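Flavoredoxin (Methanosarcina acetivorans, PDB 3BNK) binds flavin mononucleotide as a homodimer of the flavoredoxin family and probably serves as an electron-transfer flavoprotein. Local coordinates at residues F67-P72 / L117-V122; G102-A107 / E136-Y141; V51-Y56 / T124-T129. All coordinates share one frame; numbering follows the deposited sequence.

Interaction 1. Residues F67-P72 / L117-V122; sequences FSVNFP and LECRVV
Strands 66-71 and 115-126 meet here in the curled antiparallel sheet of the flavin reductase-like, FMN-binding split-barrel fold. Phe67 pairs with Cys119 and Val69 with Leu117 as hydrogen-bonded pairs, each closed by two backbone bonds; the straightest, Leu117 N to Val69 O, spans 2.8 Å at 172°. On the tight side Val69 CB meets Leu117 CB at 4.2 Å. Phe67 takes the crowded rotamer (chi1 65°), CG between backbone N and carbonyl carbon, which lays its ring across the neighbouring strand. Cys119 CB sits over one ring face, 3.9 Å from the Phe67 ring centroid, in a CH-pi contact, and SG lies obliquely; a small residue suits this place. An alanine at Phe67 would remove the ring from Cys119 CB and Val121 CG2, and would probably loosen the packing against Val49 of strand 46-52. On the other face Ser68 and Glu118, polar but buried beside Met109, form a non-hydrogen-bonded pair whose side chains do not touch: Ser68 OG bonds to Pro108 O and the Glu118 carboxylate to Leu104 N. Toward the exposed Arg120 the contact thins out, and the partly exposed Val121 sets CG2 at the ring edge, 3.9 Å from Phe67 CD2.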
loop_
_atom_site.group_PDB
_atom_site.type_symbol
_atom_site.label_atom_id
_atom_site.label_comp_id
_atom_site.label_asym_id
_atom_site.label_seq_id
_atom_site.Cartn_x
_atom_site.Cartn_y
_atom_site.Cartn_z
ATOM N N PHE B 67 16.722 0.423 6.269
ATOM C CA PHE B 67 16.413 0.180 4.877
ATOM C C PHE B 67 15.919 1.471 4.212
ATOM O O PHE B 67 15.618 2.464 4.882
ATOM C CB PHE B 67 15.387 -0.960 4.721
ATOM C CG PHE B 67 14.023 -0.657 5.307
ATOM C CD1 PHE B 67 13.023 -0.069 4.523
ATOM C CD2 PHE B 67 13.726 -0.979 6.637
ATOM C CE1 PHE B 67 11.757 0.191 5.054
ATOM C CE2 PHE B 67 12.464 -0.714 7.186
ATOM C CZ PHE B 67 11.477 -0.131 6.396
ATOM N N SER B 68 15.863 1.449 2.885
ATOM C CA SER B 68 15.284 2.556 2.144
ATOM C C SER B 68 14.154 2.094 1.243
ATOM O O SER B 68 14.106 0.940 0.816
ATOM C CB SER B 68 16.351 3.294 1.321
ATOM O OG SER B 68 16.945 2.424 0.374
ATOM N N VAL B 69 13.249 3.023 0.970
ATOM C CA VAL B 69 12.161 2.829 0.037
ATOM C C VAL B 69 12.353 3.891 -1.042
ATOM O O VAL B 69 12.355 5.084 -0.742
ATOM C CB VAL B 69 10.793 2.975 0.736
ATOM C CG1 VAL B 69 9.662 2.713 -0.242
ATOM C CG2 VAL B 69 10.683 2.016 1.909
ATOM N N ASN B 70 12.518 3.428 -2.283
ATOM C CA ASN B 70 12.973 4.246 -3.414
ATOM C C ASN B 70 11.941 4.191 -4.537
ATOM O O ASN B 70 11.479 3.109 -4.899
ATOM C CB ASN B 70 14.328 3.739 -3.952
ATOM C CG ASN B 70 15.456 3.830 -2.935
ATOM O OD1 ASN B 70 16.032 4.895 -2.711
ATOM N ND2 ASN B 70 15.790 2.697 -2.327
ATOM N N PHE B 71 11.569 5.351 -5.076
ATOM C CA PHE B 71 10.502 5.416 -6.092
ATOM C C PHE B 71 11.066 5.645 -7.482
ATOM O O PHE B 71 11.454 6.751 -7.798
ATOM C CB PHE B 71 9.473 6.519 -5.761
ATOM C CG PHE B 71 8.593 6.195 -4.592
ATOM C CD1 PHE B 71 9.049 6.388 -3.283
ATOM C CD2 PHE B 71 7.308 5.697 -4.793
ATOM C CE1 PHE B 71 8.252 6.093 -2.192
ATOM C CE2 PHE B 71 6.490 5.392 -3.714
ATOM C CZ PHE B 71 6.962 5.581 -2.401
ATOM N N PRO B 72 11.103 4.596 -8.329
ATOM C CA PRO B 72 11.531 4.845 -9.706
ATOM C C PRO B 72 10.453 5.572 -10.526
ATOM O O PRO B 72 9.263 5.494 -10.200
ATOM C CB PRO B 72 11.780 3.433 -10.241
ATOM C CG PRO B 72 10.779 2.578 -9.487
ATOM C CD PRO B 72 10.757 3.175 -8.100
ATOM N N LEU B 117 13.046 7.251 0.858
ATOM C CA LEU B 117 12.714 7.263 2.277
ATOM C C LEU B 117 13.701 6.385 3.036
ATOM O O LEU B 117 13.764 5.183 2.816
ATOM C CB LEU B 117 11.264 6.806 2.514
ATOM C CG LEU B 117 10.160 7.413 1.633
ATOM C CD1 LEU B 117 8.773 6.881 2.016
ATOM C CD2 LEU B 117 10.168 8.979 1.613
ATOM N N GLU B 118 14.478 7.011 3.917
ATOM C CA GLU B 118 15.520 6.345 4.684
ATOM C C GLU B 118 14.928 5.940 6.036
ATOM O O GLU B 118 14.483 6.792 6.797
ATOM C CB GLU B 118 16.721 7.288 4.839
ATOM C CG GLU B 118 17.932 6.724 5.576
ATOM C CD GLU B 118 19.053 7.767 5.753
ATOM O OE1 GLU B 118 18.768 8.987 5.688
ATOM O OE2 GLU B 118 20.217 7.354 5.957
ATOM N N CYS B 119 14.910 4.638 6.324
ATOM C CA CYS B 119 14.098 4.138 7.434
ATOM C C CYS B 119 14.859 3.365 8.492
ATOM O O CYS B 119 15.733 2.547 8.182
ATOM C CB CYS B 119 12.918 3.297 6.924
ATOM S SG CYS B 119 11.944 4.146 5.667
ATOM N N ARG B 120 14.507 3.637 9.746
ATOM C CA ARG B 120 15.101 2.918 10.861
ATOM C C ARG B 120 14.159 1.861 11.388
ATOM O O ARG B 120 13.038 2.166 11.773
ATOM C CB ARG B 120 15.495 3.869 11.989
ATOM C CG ARG B 120 16.596 3.267 12.839
ATOM C CD ARG B 120 16.353 3.412 14.297
ATOM N NE ARG B 120 16.495 4.779 14.772
ATOM C CZ ARG B 120 15.515 5.470 15.340
ATOM N NH1 ARG B 120 14.307 4.923 15.500
ATOM N NH2 ARG B 120 15.738 6.706 15.749
ATOM N N VAL B 121 14.603 0.616 11.389
ATOM C CA VAL B 121 13.761 -0.475 11.870
ATOM C C VAL B 121 13.373 -0.212 13.320
ATOM O O VAL B 121 14.240 0.037 14.167
ATOM C CB VAL B 121 14.422 -1.867 11.701
ATOM C CG1 VAL B 121 13.582 -2.936 12.360
ATOM C CG2 VAL B 121 14.617 -2.191 10.221
ATOM N N VAL B 122 12.063 -0.229 13.563
ATOM C CA VAL B 122 11.459 -0.063 14.889
ATOM C C VAL B 122 11.025 -1.444 15.422
ATOM O O VAL B 122 11.310 -1.801 16.561
ATOM C CB VAL B 122 10.271 0.953 14.841
ATOM C CG1 VAL B 122 9.529 1.027 16.163
ATOM C CG2 VAL B 122 10.772 2.360 14.462
#

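Interaction 2. Residues G102-A107 / E136-Y141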
loop_
_atom_site.group_PDB
_atom_site.type_symbol
_atom_site.label_atom_id
_atom_site.label_comp_id
_atom_site.label_asym_id
_atom_site.label_seq_id
_atom_site.Cartn_x
_atom_site.Cartn_y
_atom_site.Cartn_z
ATOM N N GLY B 102 22.705 8.181 3.643
ATOM C CA GLY B 102 22.235 9.338 4.404
ATOM C C GLY B 102 22.577 9.215 5.871
ATOM O O GLY B 102 23.577 8.584 6.225
ATOM N N GLU B 103 21.717 9.788 6.713
ATOM C CA GLU B 103 21.963 9.936 8.161
ATOM C C GLU B 103 22.151 8.611 8.909
ATOM O O GLU B 103 22.896 8.543 9.893
ATOM C CB GLU B 103 20.838 10.751 8.819
ATOM C CG GLU B 103 20.738 12.218 8.361
ATOM C CD GLU B 103 19.481 12.944 8.875
ATOM O OE1 GLU B 103 18.762 12.410 9.752
ATOM O OE2 GLU B 103 19.213 14.076 8.405
ATOM N N LEU B 104 21.484 7.564 8.426
ATOM C CA LEU B 104 21.571 6.243 9.046
ATOM C C LEU B 104 22.806 5.477 8.582
ATOM O O LEU B 104 23.129 4.439 9.144
ATOM C CB LEU B 104 20.304 5.428 8.779
ATOM C CG LEU B 104 18.978 5.979 9.309
ATOM C CD1 LEU B 104 17.858 5.020 8.985
ATOM C CD2 LEU B 104 18.996 6.298 10.831
ATOM N N LYS B 105 23.477 5.989 7.551
ATOM C CA LYS B 105 24.805 5.504 7.113
ATOM C C LYS B 105 24.779 4.173 6.353
ATOM O O LYS B 105 25.679 3.862 5.576
ATOM C CB LYS B 105 25.776 5.404 8.310
ATOM C CG LYS B 105 25.772 6.623 9.254
ATOM C CD LYS B 105 26.966 7.534 9.050
ATOM C CE LYS B 105 26.838 8.460 7.847
ATOM N NZ LYS B 105 28.185 9.062 7.434
ATOM N N THR B 106 23.725 3.405 6.557
ATOM C CA THR B 106 23.747 1.988 6.208
ATOM C C THR B 106 22.562 1.531 5.342
ATOM O O THR B 106 22.440 0.346 5.014
ATOM C CB THR B 106 23.801 1.163 7.497
ATOM O OG1 THR B 106 23.926 -0.216 7.172
ATOM C CG2 THR B 106 22.549 1.345 8.282
ATOM N N ALA B 107 21.678 2.462 5.014
ATOM C CA ALA B 107 20.575 2.176 4.098
ATOM C C ALA B 107 20.847 2.779 2.719
ATOM O O ALA B 107 20.728 3.982 2.523
ATOM C CB ALA B 107 19.250 2.655 4.664
ATOM N N GLU B 136 10.708 3.655 11.019
ATOM C CA GLU B 136 10.460 5.086 11.113
ATOM C C GLU B 136 11.160 5.774 9.956
ATOM O O GLU B 136 12.319 5.479 9.659
ATOM C CB GLU B 136 10.968 5.655 12.452
ATOM C CG GLU B 136 10.548 7.117 12.699
ATOM C CD GLU B 136 11.136 7.723 13.981
ATOM O OE1 GLU B 136 11.433 6.969 14.929
ATOM O OE2 GLU B 136 11.288 8.963 14.030
ATOM N N ILE B 137 10.455 6.675 9.286
ATOM C CA ILE B 137 11.078 7.475 8.241
ATOM C C ILE B 137 11.877 8.589 8.920
ATOM O O ILE B 137 11.316 9.555 9.464
ATOM C CB ILE B 137 10.044 8.059 7.242
ATOM C CG1 ILE B 137 9.156 6.943 6.673
ATOM C CG2 ILE B 137 10.752 8.822 6.102
ATOM C CD1 ILE B 137 7.859 7.480 6.042
ATOM N N ILE B 138 13.193 8.433 8.915
ATOM C CA ILE B 138 14.028 9.370 9.644
ATOM C C ILE B 138 14.481 10.507 8.740
ATOM O O ILE B 138 14.640 11.637 9.200
ATOM C CB ILE B 138 15.210 8.679 10.369
ATOM C CG1 ILE B 138 16.225 8.138 9.370
ATOM C CG2 ILE B 138 14.700 7.604 11.358
ATOM C CD1 ILE B 138 17.422 9.090 9.115
ATOM N N ALA B 139 14.661 10.209 7.456
ATOM C CA ALA B 139 14.957 11.241 6.465
ATOM C C ALA B 139 14.303 10.896 5.137
ATOM O O ALA B 139 14.195 9.716 4.768
ATOM C CB ALA B 139 16.472 11.438 6.298
ATOM N N ALA B 140 13.846 11.939 4.452
ATOM C CA ALA B 140 13.266 11.826 3.127
ATOM C C ALA B 140 13.964 12.778 2.178
ATOM O O ALA B 140 14.243 13.929 2.532
ATOM C CB ALA B 140 11.768 12.100 3.164
ATOM N N TYR B 141 14.248 12.276 0.978
ATOM C CA TYR B 141 14.988 13.005 -0.050
ATOM C C TYR B 141 14.216 13.044 -1.364
ATOM O O TYR B 141 13.687 12.029 -1.825
ATOM C CB TYR B 141 16.357 12.350 -0.304
ATOM C CG TYR B 141 17.194 12.109 0.938
ATOM C CD1 TYR B 141 17.004 10.973 1.724
ATOM C CD2 TYR B 141 18.183 13.025 1.325
ATOM C CE1 TYR B 141 17.768 10.749 2.875
ATOM C CE2 TYR B 141 18.963 12.807 2.464
ATOM C CZ TYR B 141 18.744 11.670 3.235
ATOM O OH TYR B 141 19.508 11.453 4.359
#
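A classic β-bulge in strand 130-142, where Ile138 and Ala139 both face Glu118 of the adjacent strand, receives a type I β-turn from Gly102 to Lys105 in the loop between strands 99-100 and 109-110. The turn is closed by Lys105 N bonding to Gly102 O at 2.9 Å. No hydrogen bond joins the two segments. Ile138 makes the largest single contribution. Its CB points toward the turn, and CG1 takes the crowded position between backbone N and carbonyl carbon (chi1 69°). From there Ile138 CG1 meets Leu104 CD1 at 3.5 Å. One bond further, the Ile138 CD1 methyl is held at chi2 96°, away from a staggered position; both it and Ile138 CG1 lie 3.5 Å from Leu104 CG, closer than usual for two carbons, consistent with a crowded fit as the branched side chains meet tip to tip. Ile138 CD1 also lies 3.8 Å from Glu103 CB and 3.6 Å from Glu103 OE1, as the two side chains slide past each other in opposite directions. Leucine and isoleucine suit this partly exposed patch by filling it with branched carbon, whereas the exposed glutamate lays its chain alongside the methyl and sends OE2 to a salt bridge with Lys6 of the second subunit. Tyr141 OH is hydrogen-bonded to Glu118 OE1. That hydroxyl comes so near Gly102 that a β-carbon there would clash: Tyr141 OH lies 3.5 Å from Gly102 CA.

Interaction 3. Residues V51-Y56 / T124-T129; sequences VNKSHY and TLEFPT. With FMN (flavin mononucleotide), chain D.
The FMN-binding turn that follows strand 46-52 is tied here to the connection between strands 115-126 and 130-142. A type I β-turn runs from Asn52 to His55, and Asn52 OD1 accepts Ser54 N on a lone pair, an Asx turn, for which asparagine's short amide is well suited. Lys53 N reaches Thr129 O at 2.8 Å and 177°, though the donor stands above the carbonyl plane. The lysine side chain, extended beyond CG, runs along the connection, and Lys53 NZ grips Glu126 OE1 at 2.7 Å, a salt bridge using the anti lone pair, and Phe127 O at 2.8 Å, with a weak third bond to Pro128 O. A long lysine can gather all three, and Tyr131 adds a cation-pi contact. Asn52 N donates to FMN O2 at 2.7 Å, while His55 NE2 makes a weak bond to FMN N1. The His55 ring is sandwiched, Asn52 CB over one face and FMN C5' over the opposite one. Tyr56 N holds the phosphate through FMN O1P at 3.1 Å. Thus the turn and the residue after it, through two backbone N-H groups and the His55 ring, hold the pyrimidine end and the phosphate, forming part of the FMN site of this flavin reductase-like domain.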
loop_
_atom_site.group_PDB
_atom_site.type_symbol
_atom_site.label_atom_id
_atom_site.label_comp_id
_atom_site.label_asym_id
_atom_site.label_seq_id
_atom_site.Cartn_x
_atom_site.Cartn_y
_atom_site.Cartn_z
ATOM N N VAL B 51 8.379 -8.669 3.049
ATOM C CA VAL B 51 9.530 -9.289 2.406
ATOM C C VAL B 51 9.554 -10.793 2.655
ATOM O O VAL B 51 9.662 -11.241 3.790
ATOM C CB VAL B 51 10.896 -8.643 2.835
ATOM C CG1 VAL B 51 12.027 -9.201 1.982
ATOM C CG2 VAL B 51 10.879 -7.102 2.717
ATOM N N ASN B 52 9.461 -11.559 1.572
ATOM C CA ASN B 52 9.514 -13.011 1.666
ATOM C C ASN B 52 10.773 -13.518 2.362
ATOM O O ASN B 52 11.880 -13.032 2.122
ATOM C CB ASN B 52 9.333 -13.672 0.297
ATOM C CG ASN B 52 8.851 -15.107 0.413
ATOM O OD1 ASN B 52 9.630 -16.010 0.695
ATOM N ND2 ASN B 52 7.554 -15.317 0.218
ATOM N N LYS B 53 10.577 -14.484 3.257
ATOM C CA LYS B 53 11.671 -15.101 3.996
ATOM C C LYS B 53 12.701 -15.762 3.073
ATOM O O LYS B 53 13.818 -16.034 3.503
ATOM C CB LYS B 53 11.122 -16.106 5.011
ATOM C CG LYS B 53 10.333 -15.479 6.150
ATOM C CD LYS B 53 9.774 -16.543 7.086
ATOM C CE LYS B 53 9.532 -15.956 8.446
ATOM N NZ LYS B 53 8.766 -16.869 9.324
ATOM N N SER B 54 12.330 -15.997 1.812
ATOM C CA SER B 54 13.229 -16.640 0.836
ATOM C C SER B 54 14.259 -15.689 0.239
ATOM O O SER B 54 15.270 -16.145 -0.323
ATOM C CB SER B 54 12.455 -17.377 -0.272
ATOM O OG SER B 54 11.854 -16.488 -1.216
ATOM N N HIS B 55 14.035 -14.383 0.397
ATOM C CA HIS B 55 14.918 -13.372 -0.214
ATOM C C HIS B 55 16.205 -13.097 0.565
ATOM O O HIS B 55 16.334 -13.427 1.758
ATOM C CB HIS B 55 14.181 -12.055 -0.471
ATOM C CG HIS B 55 12.927 -12.203 -1.272
ATOM N ND1 HIS B 55 12.788 -13.127 -2.282
ATOM C CD2 HIS B 55 11.760 -11.519 -1.227
ATOM C CE1 HIS B 55 11.580 -13.024 -2.807
ATOM N NE2 HIS B 55 10.939 -12.054 -2.188
ATOM N N TYR B 56 17.147 -12.461 -0.131
ATOM C CA TYR B 56 18.458 -12.122 0.411
ATOM C C TYR B 56 18.390 -10.857 1.263
ATOM O O TYR B 56 19.148 -10.697 2.222
ATOM C CB TYR B 56 19.435 -11.934 -0.757
ATOM C CG TYR B 56 20.879 -11.732 -0.389
ATOM C CD1 TYR B 56 21.629 -12.767 0.189
ATOM C CD2 TYR B 56 21.515 -10.526 -0.657
ATOM C CE1 TYR B 56 22.965 -12.593 0.509
ATOM C CE2 TYR B 56 22.849 -10.342 -0.344
ATOM C CZ TYR B 56 23.570 -11.376 0.240
ATOM O OH TYR B 56 24.899 -11.190 0.558
ATOM N N THR B 124 10.466 -5.660 13.882
ATOM C CA THR B 124 10.369 -6.710 12.874
ATOM C C THR B 124 9.243 -7.666 13.238
ATOM O O THR B 124 9.324 -8.394 14.242
ATOM C CB THR B 124 11.672 -7.516 12.774
ATOM O OG1 THR B 124 12.755 -6.639 12.463
ATOM C CG2 THR B 124 11.567 -8.620 11.719
ATOM N N LEU B 125 8.204 -7.679 12.411
ATOM C CA LEU B 125 7.106 -8.628 12.567
ATOM C C LEU B 125 7.339 -9.855 11.704
ATOM O O LEU B 125 7.731 -9.741 10.536
ATOM C CB LEU B 125 5.767 -7.985 12.193
ATOM C CG LEU B 125 5.429 -6.602 12.723
ATOM C CD1 LEU B 125 4.115 -6.143 12.106
ATOM C CD2 LEU B 125 5.367 -6.601 14.242
ATOM N N GLU B 126 7.106 -11.026 12.291
ATOM C CA GLU B 126 7.314 -12.292 11.601
ATOM C C GLU B 126 5.992 -13.013 11.364
ATOM O O GLU B 126 5.203 -13.190 12.277
ATOM C CB GLU B 126 8.296 -13.193 12.362
ATOM C CG GLU B 126 8.724 -14.413 11.562
ATOM C CD GLU B 126 9.684 -15.361 12.301
ATOM O OE1 GLU B 126 9.888 -16.484 11.791
ATOM O OE2 GLU B 126 10.244 -14.986 13.358
ATOM N N PHE B 127 5.768 -13.403 10.113
ATOM C CA PHE B 127 4.612 -14.185 9.716
ATOM C C PHE B 127 5.149 -15.422 9.009
ATOM O O PHE B 127 6.361 -15.502 8.782
ATOM C CB PHE B 127 3.646 -13.333 8.860
ATOM C CG PHE B 127 3.216 -12.063 9.548
ATOM C CD1 PHE B 127 3.781 -10.837 9.198
ATOM C CD2 PHE B 127 2.297 -12.103 10.597
ATOM C CE1 PHE B 127 3.403 -9.666 9.857
ATOM C CE2 PHE B 127 1.920 -10.935 11.264
ATOM C CZ PHE B 127 2.467 -9.717 10.891
ATOM N N PRO B 128 4.276 -16.410 8.704
ATOM C CA PRO B 128 4.768 -17.709 8.202
ATOM C C PRO B 128 5.787 -17.677 7.054
ATOM O O PRO B 128 6.793 -18.399 7.118
ATOM C CB PRO B 128 3.487 -18.424 7.755
ATOM C CG PRO B 128 2.411 -17.837 8.633
ATOM C CD PRO B 128 2.803 -16.396 8.848
ATOM N N THR B 129 5.530 -16.860 6.023
ATOM C CA THR B 129 6.364 -16.829 4.809
ATOM C C THR B 129 7.126 -15.503 4.573
ATOM O O THR B 129 7.969 -15.421 3.670
ATOM C CB THR B 129 5.539 -17.206 3.536
ATOM O OG1 THR B 129 4.504 -16.252 3.312
ATOM C CG2 THR B 129 4.911 -18.616 3.653
HETATM N N1 FMN D . 9.065 -9.719 -2.979
HETATM C C2 FMN D . 8.672 -9.511 -1.672
HETATM O O2 FMN D . 9.081 -10.271 -0.802
HETATM N N3 FMN D . 7.838 -8.454 -1.349
HETATM C C4 FMN D . 7.399 -7.609 -2.355
HETATM O O4 FMN D . 6.651 -6.682 -2.065
HETATM C C4A FMN D . 7.794 -7.822 -3.682
HETATM N N5 FMN D . 7.351 -6.987 -4.699
HETATM C C5A FMN D . 7.755 -7.185 -6.006
HETATM C C6 FMN D . 7.307 -6.302 -6.997
HETATM C C7 FMN D . 7.699 -6.492 -8.330
HETATM C C7M FMN D . 7.288 -5.470 -9.347
HETATM C C8 FMN D . 8.544 -7.561 -8.664
HETATM C C8M FMN D . 9.181 -7.652 -10.034
HETATM C C9 FMN D . 9.000 -8.426 -7.660
HETATM C C9A FMN D . 8.619 -8.245 -6.329
HETATM N N10 FMN D . 9.068 -9.099 -5.314
HETATM C C10 FMN D . 8.645 -8.888 -3.998
HETATM C "C1'" FMN D . 10.072 -10.180 -5.609
HETATM C "C2'" FMN D . 11.490 -9.811 -5.190
HETATM O "O2'" FMN D . 11.776 -8.473 -5.548
HETATM C "C3'" FMN D . 12.517 -10.699 -5.894
HETATM O "O3'" FMN D . 12.372 -12.069 -5.566
HETATM C "C4'" FMN D . 13.943 -10.209 -5.644
HETATM O "O4'" FMN D . 14.807 -10.876 -6.524
HETATM C "C5'" FMN D . 14.447 -10.395 -4.219
HETATM O "O5'" FMN D . 15.743 -9.825 -4.230
HETATM P P FMN D . 16.887 -10.234 -3.165
HETATM O O1P FMN D . 16.985 -11.731 -3.107
HETATM O O2P FMN D . 16.457 -9.724 -1.822
HETATM O O3P FMN D . 18.216 -9.621 -3.511
#

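From the N terminus, the chain first passes residues 51-56, which wait for 124-129 to close the long loop of interaction 3. Inside that loop, strand 66-71 meets 117-122, so interaction 1 is nested within interaction 3. The turn at 102-107 comes before both closures but finds its partner only at 136-141, so interaction 2 crosses each of the others. Strand 115-126 links interactions 1 and 3, whose centres lie about 17 Å apart, and its neighbour 130-142 supplies interaction 2. Interactions 1 and 2 touch chiefly through Glu118, whereas 2 and 3 do not. Together they tie the flavin site, the sheet and an outlying loop, all bordering the second subunit.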